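Tetur07g02040 (Tetranychus urticae, PDB 6BDJ) binds ferric iron and probably cleaves catechol-type aromatic rings between their two hydroxyls, inserting both atoms of molecular oxygen, as intradiol dioxygenases do. Local coordinates at residues Ile95-Met100 against Asp114-Arg120; Ser204-Asp209 against Glu219-Asn223; His140-Pro146 against Arg187-Asp193; Cys34-Pro38 against Asp73-Cys77. Residues are numbered along the deposited sequence.

Contact 1: residues Ile95-Met100 against Asp114-Arg120. With FE (Fe (III) ion), chain C.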
loop_
_atom_site.group_PDB
_atom_site.type_symbol
_atom_site.label_atom_id
_atom_site.label_comp_id
_atom_site.label_asym_id
_atom_site.label_seq_id
_atom_site.Cartn_x
_atom_site.Cartn_y
_atom_site.Cartn_z
ATOM N N ILE A 95 5.959 6.666 10.645
ATOM C CA ILE A 95 4.828 7.489 11.054
ATOM C C ILE A 95 3.773 7.536 9.943
ATOM O O ILE A 95 4.109 7.668 8.770
ATOM C CB ILE A 95 5.293 8.929 11.349
ATOM C CG1 ILE A 95 6.297 8.971 12.510
ATOM C CG2 ILE A 95 4.118 9.826 11.685
ATOM C CD1 ILE A 95 5.871 8.266 13.798
ATOM N N TYR A 96 2.513 7.394 10.338
ATOM C CA TYR A 96 1.385 7.550 9.446
ATOM C C TYR A 96 0.792 8.934 9.650
ATOM O O TYR A 96 0.527 9.337 10.781
ATOM C CB TYR A 96 0.303 6.533 9.759
ATOM C CG TYR A 96 0.605 5.152 9.228
ATOM C CD1 TYR A 96 0.248 4.804 7.954
ATOM C CD2 TYR A 96 1.275 4.219 10.008
ATOM C CE1 TYR A 96 0.503 3.530 7.454
ATOM C CE2 TYR A 96 1.539 2.935 9.529
ATOM C CZ TYR A 96 1.141 2.591 8.246
ATOM O OH TYR A 96 1.435 1.352 7.760
ATOM N N SER A 97 0.551 9.627 8.535
ATOM C CA SER A 97 -0.110 10.930 8.526
ATOM C C SER A 97 -1.510 10.787 9.079
ATOM O O SER A 97 -2.167 9.775 8.841
ATOM C CB SER A 97 -0.124 11.513 7.135
ATOM O OG SER A 97 -0.915 10.809 6.188
ATOM N N GLY A 98 -1.906 11.748 9.910
ATOM C CA GLY A 98 -3.122 11.640 10.677
ATOM C C GLY A 98 -2.985 10.994 12.042
ATOM O O GLY A 98 -3.820 11.229 12.923
ATOM N N PHE A 99 -1.952 10.178 12.218
ATOM C CA PHE A 99 -1.671 9.503 13.486
ATOM C C PHE A 99 -0.221 9.780 13.888
ATOM O O PHE A 99 0.467 8.926 14.400
ATOM C CB PHE A 99 -1.930 8.000 13.295
ATOM C CG PHE A 99 -3.305 7.699 12.758
ATOM C CD1 PHE A 99 -4.383 7.562 13.617
ATOM C CD2 PHE A 99 -3.520 7.587 11.397
ATOM C CE1 PHE A 99 -5.650 7.311 13.135
ATOM C CE2 PHE A 99 -4.788 7.330 10.896
ATOM C CZ PHE A 99 -5.858 7.197 11.770
ATOM N N MET A 100 0.218 11.018 13.683
ATOM C CA MET A 100 1.606 11.406 13.918
ATOM C C MET A 100 2.027 11.379 15.381
ATOM O O MET A 100 3.225 11.351 15.645
ATOM C CB MET A 100 1.896 12.802 13.344
ATOM C CG MET A 100 1.765 12.879 11.838
ATOM S SD MET A 100 2.091 14.532 11.172
ATOM C CE MET A 100 3.890 14.594 11.174
ATOM N N ASP A 114 -4.217 14.724 13.790
ATOM C CA ASP A 114 -3.608 15.760 12.971
ATOM C C ASP A 114 -4.196 15.804 11.538
ATOM O O ASP A 114 -4.714 14.804 11.049
ATOM C CB ASP A 114 -2.084 15.585 12.992
ATOM C CG ASP A 114 -1.621 14.377 12.251
ATOM O OD1 ASP A 114 -1.519 14.468 11.012
ATOM O OD2 ASP A 114 -1.329 13.336 12.912
ATOM N N PRO A 115 -4.120 16.963 10.871
ATOM C CA PRO A 115 -4.675 17.069 9.529
ATOM C C PRO A 115 -3.723 16.673 8.409
ATOM O O PRO A 115 -4.073 16.822 7.267
ATOM C CB PRO A 115 -4.970 18.585 9.404
ATOM C CG PRO A 115 -3.890 19.223 10.222
ATOM C CD PRO A 115 -3.676 18.279 11.384
ATOM N N ARG A 116 -2.514 16.237 8.708
ATOM C CA ARG A 116 -1.586 15.828 7.656
ATOM C C ARG A 116 -2.070 14.560 6.944
ATOM O O ARG A 116 -2.652 13.684 7.544
ATOM C CB ARG A 116 -0.179 15.584 8.204
ATOM C CG ARG A 116 0.525 16.820 8.811
ATOM C CD ARG A 116 0.674 17.943 7.797
ATOM N NE ARG A 116 1.306 17.549 6.524
ATOM C CZ ARG A 116 2.607 17.477 6.268
ATOM N NH1 ARG A 116 3.016 17.144 5.031
ATOM N NH2 ARG A 116 3.501 17.685 7.228
ATOM N N ARG A 117 -1.784 14.492 5.663
ATOM C CA ARG A 117 -2.178 13.449 4.787
ATOM C C ARG A 117 -1.072 13.038 3.845
ATOM O O ARG A 117 -1.330 12.436 2.802
ATOM C CB ARG A 117 -3.408 13.872 4.001
ATOM C CG ARG A 117 -4.627 14.204 4.878
ATOM C CD ARG A 117 -5.135 12.960 5.599
ATOM N NE ARG A 117 -6.334 13.309 6.360
ATOM C CZ ARG A 117 -6.353 13.652 7.640
ATOM N NH1 ARG A 117 -5.223 13.723 8.357
ATOM N NH2 ARG A 117 -7.504 13.962 8.209
ATOM N N PHE A 118 0.174 13.293 4.221
ATOM C CA PHE A 118 1.271 12.824 3.423
ATOM C C PHE A 118 1.197 11.303 3.293
ATOM O O PHE A 118 0.684 10.596 4.184
ATOM C CB PHE A 118 2.649 13.237 3.999
ATOM C CG PHE A 118 2.928 12.754 5.416
ATOM C CD1 PHE A 118 3.206 11.420 5.691
ATOM C CD2 PHE A 118 2.961 13.650 6.470
ATOM C CE1 PHE A 118 3.461 10.991 6.987
ATOM C CE2 PHE A 118 3.224 13.237 7.771
ATOM C CZ PHE A 118 3.478 11.906 8.026
ATOM N N LEU A 119 1.736 10.850 2.169
ATOM C CA LEU A 119 1.827 9.458 1.835
ATOM C C LEU A 119 0.476 8.737 1.823
ATOM O O LEU A 119 0.374 7.538 2.153
ATOM C CB LEU A 119 2.860 8.777 2.737
ATOM C CG LEU A 119 4.303 9.298 2.546
ATOM C CD1 LEU A 119 5.263 8.706 3.565
ATOM C CD2 LEU A 119 4.864 9.073 1.152
ATOM N N ARG A 120 -0.548 9.473 1.394
ATOM C CA ARG A 120 -1.847 8.941 1.145
ATOM C C ARG A 120 -2.290 9.442 -0.177
ATOM O O ARG A 120 -2.096 10.631 -0.499
ATOM C CB ARG A 120 -2.813 9.419 2.218
ATOM C CG ARG A 120 -2.452 8.919 3.611
ATOM C CD ARG A 120 -3.437 9.467 4.628
ATOM N NE ARG A 120 -3.021 8.922 5.916
ATOM C CZ ARG A 120 -3.452 7.776 6.438
ATOM N NH1 ARG A 120 -4.341 7.009 5.817
ATOM N NH2 ARG A 120 -2.973 7.381 7.610
HETATM FE FE FE C . 0.571 -0.318 8.248
HETATM O O HOH W 1 0.959 8.320 5.928
HETATM O O HOH W 2 -1.136 -0.140 9.572
#

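Contact 2: residues Ser204-Asp209 against Glu219-Asn223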
loop_
_atom_site.group_PDB
_atom_site.type_symbol
_atom_site.label_atom_id
_atom_site.label_comp_id
_atom_site.label_asym_id
_atom_site.label_seq_id
_atom_site.Cartn_x
_atom_site.Cartn_y
_atom_site.Cartn_z
ATOM N N SER A 204 1.932 -11.140 -3.100
ATOM C CA SER A 204 1.601 -9.731 -2.996
ATOM C C SER A 204 2.884 -8.886 -2.849
ATOM O O SER A 204 2.880 -7.795 -2.230
ATOM C CB SER A 204 0.633 -9.572 -1.816
ATOM O OG SER A 204 0.114 -8.259 -1.748
ATOM N N ILE A 205 3.968 -9.391 -3.439
ATOM C CA ILE A 205 5.251 -8.704 -3.464
ATOM C C ILE A 205 5.330 -7.883 -4.726
ATOM O O ILE A 205 5.097 -8.400 -5.797
ATOM C CB ILE A 205 6.420 -9.686 -3.466
ATOM C CG1 ILE A 205 6.477 -10.408 -2.117
ATOM C CG2 ILE A 205 7.736 -8.962 -3.717
ATOM C CD1 ILE A 205 7.236 -11.710 -2.131
ATOM N N ILE A 206 5.673 -6.601 -4.588
ATOM C CA ILE A 206 5.856 -5.731 -5.752
ATOM C C ILE A 206 7.160 -6.038 -6.483
ATOM O O ILE A 206 8.198 -6.273 -5.874
ATOM C CB ILE A 206 5.705 -4.216 -5.443
ATOM C CG1 ILE A 206 5.742 -3.393 -6.745
ATOM C CG2 ILE A 206 6.755 -3.705 -4.467
ATOM C CD1 ILE A 206 5.021 -2.065 -6.639
ATOM N N ASN A 207 7.055 -6.033 -7.801
ATOM C CA ASN A 207 8.157 -6.322 -8.693
ATOM C C ASN A 207 8.868 -5.032 -9.070
ATOM O O ASN A 207 8.310 -4.182 -9.787
ATOM C CB ASN A 207 7.614 -7.000 -9.946
ATOM C CG ASN A 207 8.699 -7.546 -10.818
ATOM O OD1 ASN A 207 9.148 -6.888 -11.757
ATOM N ND2 ASN A 207 9.138 -8.760 -10.510
ATOM N N ILE A 208 10.091 -4.880 -8.582
ATOM C CA ILE A 208 10.902 -3.683 -8.883
ATOM C C ILE A 208 11.856 -3.924 -10.030
ATOM O O ILE A 208 12.694 -4.811 -9.951
ATOM C CB ILE A 208 11.751 -3.246 -7.672
ATOM C CG1 ILE A 208 10.856 -2.995 -6.452
ATOM C CG2 ILE A 208 12.578 -2.000 -8.002
ATOM C CD1 ILE A 208 9.638 -2.119 -6.701
ATOM N N ASP A 209 11.750 -3.099 -11.061
ATOM C CA ASP A 209 12.692 -3.135 -12.187
ATOM C C ASP A 209 14.104 -2.784 -11.671
ATOM O O ASP A 209 14.303 -1.675 -11.193
ATOM C CB ASP A 209 12.257 -2.145 -13.276
ATOM C CG ASP A 209 10.881 -2.450 -13.842
ATOM O OD1 ASP A 209 10.604 -3.641 -14.106
ATOM O OD2 ASP A 209 10.080 -1.499 -14.025
ATOM N N GLU A 219 10.985 1.939 -10.086
ATOM C CA GLU A 219 9.717 1.625 -10.744
ATOM C C GLU A 219 9.249 0.246 -10.304
ATOM O O GLU A 219 9.953 -0.753 -10.470
ATOM C CB GLU A 219 9.852 1.669 -12.258
ATOM C CG GLU A 219 10.231 3.046 -12.806
ATOM C CD GLU A 219 9.066 4.014 -12.945
ATOM O OE1 GLU A 219 7.895 3.672 -12.654
ATOM O OE2 GLU A 219 9.321 5.164 -13.359
ATOM N N GLY A 220 8.051 0.198 -9.728
ATOM C CA GLY A 220 7.468 -1.038 -9.214
ATOM C C GLY A 220 6.138 -1.317 -9.868
ATOM O O GLY A 220 5.325 -0.399 -10.033
ATOM N N ILE A 221 5.926 -2.579 -10.226
ATOM C CA ILE A 221 4.675 -3.043 -10.847
ATOM C C ILE A 221 4.117 -4.168 -9.994
ATOM O O ILE A 221 4.829 -5.103 -9.644
ATOM C CB ILE A 221 4.870 -3.571 -12.292
ATOM C CG1 ILE A 221 5.353 -2.448 -13.231
ATOM C CG2 ILE A 221 3.566 -4.167 -12.827
ATOM C CD1 ILE A 221 6.859 -2.273 -13.302
ATOM N N LEU A 222 2.843 -4.064 -9.660
ATOM C CA LEU A 222 2.126 -5.163 -9.048
ATOM C C LEU A 222 0.866 -5.346 -9.865
ATOM O O LEU A 222 0.088 -4.404 -10.047
ATOM C CB LEU A 222 1.788 -4.835 -7.605
ATOM C CG LEU A 222 1.059 -5.888 -6.775
ATOM C CD1 LEU A 222 1.924 -7.112 -6.555
ATOM C CD2 LEU A 222 0.634 -5.233 -5.478
ATOM N N ASN A 223 0.690 -6.544 -10.390
ATOM C CA ASN A 223 -0.493 -6.882 -11.149
ATOM C C ASN A 223 -1.459 -7.526 -10.175
ATOM O O ASN A 223 -1.076 -8.460 -9.492
ATOM C CB ASN A 223 -0.110 -7.845 -12.275
ATOM C CG ASN A 223 0.858 -7.221 -13.252
ATOM O OD1 ASN A 223 0.734 -6.052 -13.561
ATOM N ND2 ASN A 223 1.814 -7.997 -13.744
#

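Contact 3: residues His140-Pro146 against Arg187-Asp193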
loop_
_atom_site.group_PDB
_atom_site.type_symbol
_atom_site.label_atom_id
_atom_site.label_comp_id
_atom_site.label_asym_id
_atom_site.label_seq_id
_atom_site.Cartn_x
_atom_site.Cartn_y
_atom_site.Cartn_z
ATOM N N HIS A 140 8.875 1.524 8.325
ATOM C CA HIS A 140 8.015 0.567 8.966
ATOM C C HIS A 140 7.983 0.776 10.416
ATOM O O HIS A 140 8.901 1.329 11.041
ATOM C CB HIS A 140 8.510 -0.873 8.756
ATOM C CG HIS A 140 9.959 -1.073 9.089
ATOM N ND1 HIS A 140 10.393 -1.460 10.336
ATOM C CD2 HIS A 140 11.068 -0.910 8.332
ATOM C CE1 HIS A 140 11.712 -1.532 10.330
ATOM N NE2 HIS A 140 12.145 -1.212 9.124
ATOM N N TYR A 141 6.993 0.120 11.007
ATOM C CA TYR A 141 6.768 0.087 12.418
ATOM C C TYR A 141 7.651 -0.966 13.058
ATOM O O TYR A 141 8.375 -1.691 12.364
ATOM C CB TYR A 141 5.315 -0.351 12.602
ATOM C CG TYR A 141 4.401 0.742 13.040
ATOM C CD1 TYR A 141 4.257 1.876 12.284
ATOM C CD2 TYR A 141 3.678 0.641 14.213
ATOM C CE1 TYR A 141 3.405 2.885 12.669
ATOM C CE2 TYR A 141 2.832 1.651 14.614
ATOM C CZ TYR A 141 2.705 2.777 13.833
ATOM O OH TYR A 141 1.874 3.817 14.193
ATOM N N PRO A 142 7.551 -1.089 14.428
ATOM C CA PRO A 142 8.154 -2.189 15.151
ATOM C C PRO A 142 7.085 -3.265 15.229
ATOM O O PRO A 142 5.902 -2.962 15.485
ATOM C CB PRO A 142 8.420 -1.569 16.543
ATOM C CG PRO A 142 7.394 -0.474 16.687
ATOM C CD PRO A 142 6.777 -0.229 15.366
ATOM N N GLY A 143 7.457 -4.502 14.957
ATOM C CA GLY A 143 6.463 -5.583 14.941
ATOM C C GLY A 143 5.738 -5.702 13.603
ATOM O O GLY A 143 4.697 -6.350 13.517
ATOM N N ARG A 144 6.280 -5.047 12.573
ATOM C CA ARG A 144 5.763 -5.131 11.217
ATOM C C ARG A 144 6.893 -5.029 10.206
ATOM O O ARG A 144 7.868 -4.299 10.378
ATOM C CB ARG A 144 4.761 -4.005 10.922
ATOM C CG ARG A 144 3.413 -4.132 11.616
ATOM C CD ARG A 144 2.650 -5.414 11.259
ATOM N NE ARG A 144 2.784 -5.836 9.861
ATOM C CZ ARG A 144 1.940 -5.529 8.871
ATOM N NH1 ARG A 144 2.171 -6.000 7.656
ATOM N NH2 ARG A 144 0.868 -4.765 9.092
ATOM N N THR A 145 6.721 -5.757 9.117
ATOM C CA THR A 145 7.635 -5.712 8.001
ATOM C C THR A 145 7.200 -4.537 7.094
ATOM O O THR A 145 6.029 -4.111 7.142
ATOM C CB THR A 145 7.629 -7.072 7.277
ATOM O OG1 THR A 145 8.523 -7.054 6.152
ATOM C CG2 THR A 145 6.200 -7.505 6.863
ATOM N N PRO A 146 8.126 -4.002 6.271
ATOM C CA PRO A 146 7.745 -2.819 5.474
ATOM C C PRO A 146 6.663 -3.164 4.465
ATOM O O PRO A 146 6.690 -4.228 3.866
ATOM C CB PRO A 146 9.045 -2.430 4.752
ATOM C CG PRO A 146 10.135 -3.039 5.549
ATOM C CD PRO A 146 9.562 -4.290 6.154
ATOM N N ARG A 187 14.022 -4.367 12.449
ATOM C CA ARG A 187 13.215 -4.713 11.272
ATOM C C ARG A 187 12.685 -6.142 11.368
ATOM O O ARG A 187 13.455 -7.099 11.230
ATOM C CB ARG A 187 14.048 -4.594 9.982
ATOM C CG ARG A 187 13.235 -4.785 8.713
ATOM C CD ARG A 187 14.113 -5.187 7.526
ATOM N NE ARG A 187 14.114 -6.632 7.282
ATOM C CZ ARG A 187 13.056 -7.347 6.878
ATOM N NH1 ARG A 187 11.864 -6.771 6.700
ATOM N NH2 ARG A 187 13.178 -8.656 6.663
ATOM N N MET A 188 11.388 -6.273 11.606
ATOM C CA MET A 188 10.746 -7.580 11.655
ATOM C C MET A 188 10.792 -8.180 10.255
ATOM O O MET A 188 10.491 -7.483 9.275
ATOM C CB MET A 188 9.295 -7.485 12.134
ATOM C CG MET A 188 8.626 -8.848 12.180
ATOM S SD MET A 188 6.877 -8.749 12.586
ATOM C CE MET A 188 6.935 -8.946 14.362
ATOM N N LYS A 189 11.203 -9.452 10.176
ATOM C CA LYS A 189 11.248 -10.203 8.922
ATOM C C LYS A 189 9.872 -10.475 8.356
ATOM O O LYS A 189 8.929 -10.631 9.125
ATOM C CB LYS A 189 12.007 -11.529 9.121
ATOM C CG LYS A 189 13.462 -11.500 8.721
ATOM C CD LYS A 189 14.376 -10.854 9.755
ATOM C CE LYS A 189 15.815 -10.913 9.272
ATOM N NZ LYS A 189 16.805 -10.654 10.356
ATOM N N ASN A 190 9.775 -10.548 7.027
ATOM C CA ASN A 190 8.528 -10.965 6.350
ATOM C C ASN A 190 7.887 -12.212 6.984
ATOM O O ASN A 190 6.702 -12.236 7.298
ATOM C CB ASN A 190 8.800 -11.263 4.870
ATOM C CG ASN A 190 8.685 -10.037 3.982
ATOM O OD1 ASN A 190 8.209 -8.991 4.405
ATOM N ND2 ASN A 190 9.114 -10.163 2.740
ATOM N N GLU A 191 8.731 -13.211 7.224
ATOM C CA GLU A 191 8.337 -14.507 7.778
ATOM C C GLU A 191 7.992 -14.465 9.272
ATOM O O GLU A 191 7.387 -15.411 9.805
ATOM C CB GLU A 191 9.467 -15.542 7.597
ATOM C CG GLU A 191 9.817 -15.948 6.165
ATOM C CD GLU A 191 10.673 -14.926 5.417
ATOM O OE1 GLU A 191 10.914 -15.137 4.210
ATOM O OE2 GLU A 191 11.071 -13.897 6.013
ATOM N N GLU A 192 8.401 -13.400 9.949
ATOM C CA GLU A 192 8.026 -13.169 11.346
ATOM C C GLU A 192 6.693 -12.445 11.453
ATOM O O GLU A 192 6.067 -12.464 12.532
ATOM C CB GLU A 192 9.067 -12.315 12.048
ATOM C CG GLU A 192 10.489 -12.835 12.039
ATOM C CD GLU A 192 11.464 -11.853 12.681
ATOM O OE1 GLU A 192 11.027 -10.878 13.398
ATOM O OE2 GLU A 192 12.690 -12.030 12.435
ATOM N N ASP A 193 6.284 -11.791 10.350
ATOM C CA ASP A 193 5.090 -10.974 10.307
ATOM C C ASP A 193 3.808 -11.797 10.247
ATOM O O ASP A 193 3.626 -12.626 9.332
ATOM C CB ASP A 193 5.149 -10.041 9.104
ATOM C CG ASP A 193 4.062 -8.980 9.139
ATOM O OD1 ASP A 193 4.176 -8.023 9.937
ATOM O OD2 ASP A 193 3.107 -9.111 8.357
#

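Contact 4: residues Cys34-Pro38 against Asp73-Cys77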
loop_
_atom_site.group_PDB
_atom_site.type_symbol
_atom_site.label_atom_id
_atom_site.label_comp_id
_atom_site.label_asym_id
_atom_site.label_seq_id
_atom_site.Cartn_x
_atom_site.Cartn_y
_atom_site.Cartn_z
ATOM N N CYS A 34 -3.804 -14.039 -13.647
ATOM C CA CYS A 34 -5.282 -14.161 -13.399
ATOM C C CYS A 34 -5.622 -15.295 -12.405
ATOM O O CYS A 34 -6.244 -16.328 -12.716
ATOM C CB CYS A 34 -6.060 -14.263 -14.723
ATOM S SG CYS A 34 -7.810 -13.849 -14.551
ATOM N N SER A 35 -5.163 -15.071 -11.185
ATOM C CA SER A 35 -5.678 -15.755 -10.018
ATOM C C SER A 35 -5.973 -14.684 -8.971
ATOM O O SER A 35 -5.280 -13.652 -8.898
ATOM C CB SER A 35 -4.690 -16.794 -9.489
ATOM O OG SER A 35 -3.438 -16.213 -9.178
ATOM N N LEU A 36 -7.027 -14.925 -8.201
ATOM C CA LEU A 36 -7.525 -13.969 -7.249
ATOM C C LEU A 36 -6.421 -13.539 -6.291
ATOM O O LEU A 36 -5.856 -14.361 -5.569
ATOM C CB LEU A 36 -8.698 -14.567 -6.494
ATOM C CG LEU A 36 -9.358 -13.706 -5.414
ATOM C CD1 LEU A 36 -9.993 -12.453 -6.019
ATOM C CD2 LEU A 36 -10.358 -14.577 -4.656
ATOM N N SER A 37 -6.097 -12.248 -6.313
ATOM C CA SER A 37 -5.108 -11.713 -5.388
ATOM C C SER A 37 -5.575 -11.900 -3.950
ATOM O O SER A 37 -6.770 -11.919 -3.673
ATOM C CB SER A 37 -4.810 -10.262 -5.684
ATOM O OG SER A 37 -4.045 -10.183 -6.873
ATOM N N PRO A 38 -4.631 -12.099 -3.034
ATOM C CA PRO A 38 -5.037 -12.238 -1.657
ATOM C C PRO A 38 -5.414 -10.880 -1.057
ATOM O O PRO A 38 -4.927 -9.845 -1.502
ATOM C CB PRO A 38 -3.765 -12.741 -0.994
ATOM C CG PRO A 38 -2.683 -12.036 -1.757
ATOM C CD PRO A 38 -3.160 -12.107 -3.182
ATOM N N ASP A 73 -10.334 -7.875 -13.588
ATOM C CA ASP A 73 -11.448 -8.622 -12.993
ATOM C C ASP A 73 -11.045 -10.085 -12.981
ATOM O O ASP A 73 -10.686 -10.642 -14.014
ATOM C CB ASP A 73 -12.762 -8.415 -13.785
ATOM C CG ASP A 73 -13.986 -9.122 -13.149
ATOM O OD1 ASP A 73 -13.824 -10.136 -12.437
ATOM O OD2 ASP A 73 -15.132 -8.672 -13.391
ATOM N N PHE A 74 -11.111 -10.684 -11.788
ATOM C CA PHE A 74 -10.814 -12.100 -11.539
ATOM C C PHE A 74 -11.587 -13.040 -12.457
ATOM O O PHE A 74 -11.056 -14.047 -12.932
ATOM C CB PHE A 74 -11.175 -12.406 -10.081
ATOM C CG PHE A 74 -11.205 -13.860 -9.736
ATOM C CD1 PHE A 74 -10.119 -14.687 -10.024
ATOM C CD2 PHE A 74 -12.302 -14.400 -9.073
ATOM C CE1 PHE A 74 -10.148 -16.035 -9.703
ATOM C CE2 PHE A 74 -12.324 -15.740 -8.715
ATOM C CZ PHE A 74 -11.244 -16.560 -9.029
ATOM N N ASN A 75 -12.849 -12.692 -12.670
ATOM C CA ASN A 75 -13.802 -13.519 -13.416
ATOM C C ASN A 75 -13.479 -13.567 -14.904
ATOM O O ASN A 75 -13.454 -14.643 -15.488
ATOM C CB ASN A 75 -15.234 -13.006 -13.181
ATOM C CG ASN A 75 -15.627 -13.016 -11.702
ATOM O OD1 ASN A 75 -15.877 -14.072 -11.105
ATOM N ND2 ASN A 75 -15.675 -11.832 -11.112
ATOM N N THR A 76 -13.200 -12.411 -15.491
ATOM C CA THR A 76 -12.952 -12.273 -16.933
ATOM C C THR A 76 -11.476 -12.110 -17.336
ATOM O O THR A 76 -11.139 -12.204 -18.517
ATOM C CB THR A 76 -13.715 -11.048 -17.490
ATOM O OG1 THR A 76 -13.261 -9.848 -16.852
ATOM C CG2 THR A 76 -15.216 -11.191 -17.261
ATOM N N CYS A 77 -10.613 -11.804 -16.367
ATOM C CA CYS A 77 -9.212 -11.417 -16.622
ATOM C C CYS A 77 -9.038 -10.083 -17.420
ATOM O O CYS A 77 -7.914 -9.705 -17.740
ATOM C CB CYS A 77 -8.406 -12.577 -17.259
ATOM S SG CYS A 77 -8.553 -14.197 -16.429
#

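Contact 1: residues Ile95-Met100 against Asp114-Arg120
Two parts of one long loop pack together here, one of which carries the iron ligand Tyr-96. The type II turn from Tyr-96 to Phe-99 is gripped by the side chains of Asp-114 and Arg-120. Ser-97 takes the p rotamer, which sends OG to Phe-118 O at 2.6 Å. The same OG accepts from Arg-120 NE at 2.8 Å. Arg-120 is nearly extended (m, t, t), and its NH2 also donates to Ser-97 O at 2.8 Å. Asp-114, again p, spreads its carboxylate over the turn: Gly-98 N reaches OD1 at 3.0 Å and Met-100 N reaches OD2 at 2.9 Å. Phe-118, also p, brings its ring face under Ser-97 CB, a CH-pi contact of 3.5 Å to the centroid. Met-100 meets the edge of this ring, with CE 3.7 Å from Phe-118 CE2. Arg-116 curls away to a salt bridge with Glu-58. Gly-98 has positive phi, where a CB would jam against the preceding carbonyl O. Tyr-96 points its ring out of the turn, and OH binds the iron at 1.9 Å, alongside His-147 and His-149. The bonds thus hold the turn at Ser-97, Gly-98 and Met-100, and the short Tyr-96 OH to Fe(III) distance is consistent with a tyrosinate ligand.

Contact 2: residues Ser204-Asp209 against Glu219-Asn223
This is an antiparallel pairing of two neighbouring strands, the beta hairpin formed by strands 205-208 and 218-226 within the large mixed sheet. The short strand axes approach to 4.6 Å, and their directions differ by 136°, so the pair is strongly twisted. Asn-207 and Ile-221 form the hydrogen-bonded pair. Asn-207 N donates to Ile-221 O at 3.0 Å, and Ile-221 N returns a bond to Asn-207 O at 2.9 Å. Ile-208 and Gly-220 make the next, non-hydrogen-bonded pair, with their CA atoms only 4.3 Å apart. A third bond, Asp-209 N to Glu-219 O at 3.0 Å, carries the pairing on toward the loop that joins the strands. Gly-220 matters for the close approach. Ile-206 CD1 lies 3.5 Å from Gly-220 C, and Ile-208 CD1 lies 3.5 Å from Gly-220 CA. A side chain on Gly-220 would clash with both isoleucine ends. Further along, Leu-222 CD1 touches Ile-205 O at 3.5 Å. On the face of Asn-207 and Ile-221, Ile-221 CD1 meets Asp-209 OD2 at 3.4 Å. The hairpin lies inside the sheet, between strands 157-166 and 64-73. Strand 157-166 flanks strand 205-208 and receives Ile-206 on Ile-164 and Phe-166. Strand 64-73 flanks strand 218-226, bonds to Gly-220 and Leu-222 through Thr-68, and packs Leu-69 against Leu-222.

Contact 3: residues His140-Pro146 against Arg187-Asp193
Charge comes first in this contact between two loops. Arg-144 and Asp-193 form a salt bridge, with NE of Arg-144 2.6 Å from OD1 of Asp-193. A weak second bond joins Arg-144 NH1 to Asp-193 OD2 at 3.3 Å. The arginine curls back (m, m, m) to reach the acid, and its NH1 also bonds Gln-163. Among the other hydrogen bonds, Thr-145 OG1 donates to Asn-190 OD1 at 2.6 Å. The same OG1 accepts a weak bond from Arg-187 NH1 at 3.4 Å. Within its own loop, His-140 ND1 donates to Tyr-141 O at 2.9 Å. Asp-193 has a further task: it is the N-cap of helix 194-198, and its OD2 accepts from Phe-196 N. The salt bridge therefore ties that helix start to the loop leading into strand 148-154. This loop belongs to the iron site of the intradiol dioxygenase family. It carries Tyr-141, an iron ligand in this protein that is not bound to the metal in this model, and it runs directly into the ligands His-147 and His-149. The nearest side-chain atom of Arg-144 is about 5 Å from the bound Fe(III) ion. Van der Waals contacts fill in the rest. Met-188 SD lies 3.4 Å from Gly-143 O, and Thr-145 CG2 lies 3.5 Å from Asp-193 CG. His-140 CE1 rests 3.6 Å from Arg-187 CA. Arg-187 NH1 also sits 3.4 Å from Pro-146 CD.

Contact 4: residues Cys34-Pro38 against Asp73-Cys77
A disulfide bridge at the protein surface defines this contact. It links Cys-34, the first modelled residue, to Cys-77 in the turn that follows strand 64-73. The SG atoms of Cys-34 and Cys-77 are 2.0 Å apart, and chi3 is -92°, a relaxed value. Cys-34 SG also lies 3.6 Å from Phe-74 O. Next to the bridge, Leu-36 lays CB over one face of the Phe-74 ring, 3.9 Å from the centroid, as a CH-pi contact. The backbone takes part too, with Leu-36 N 3.6 Å from Phe-74 CD1. The turn has its own bracing. Asp-73 OD1 accepts from Asn-75 N at 2.7 Å, an Asx turn, and Cys-77 N donates to Asp-73 O at 2.6 Å. Further on, Ser-37 bonds to Ala-225 of strand 218-226. No hydrogen bond crosses between residues 34-38 and 73-77. The chemistry thus implies that one covalent link and one apolar contact hold the N-terminal segment to this turn.

How the contacts relate
From the N terminus, contact 4 comes first. Its disulfide closes a loop that contains strand 64-73 and holds the start of the model to the end of that strand. Contact 1 then closes a short loop between strands 84-88 and 120-124. Contact 3 spans more chain, from the loop before strand 148-154 to the start of helix 194-198. Contact 2 closes last, as a hairpin in the sheet. The four are in series, so none nests in or crosses another. Contacts 1 and 3 meet at the iron site, where Tyr-96 CE2 lies 3.7 Å from Tyr-141 CE1. Contacts 2 and 4 touch through Ser-204 CB and Pro-38 CG, 4.1 Å apart.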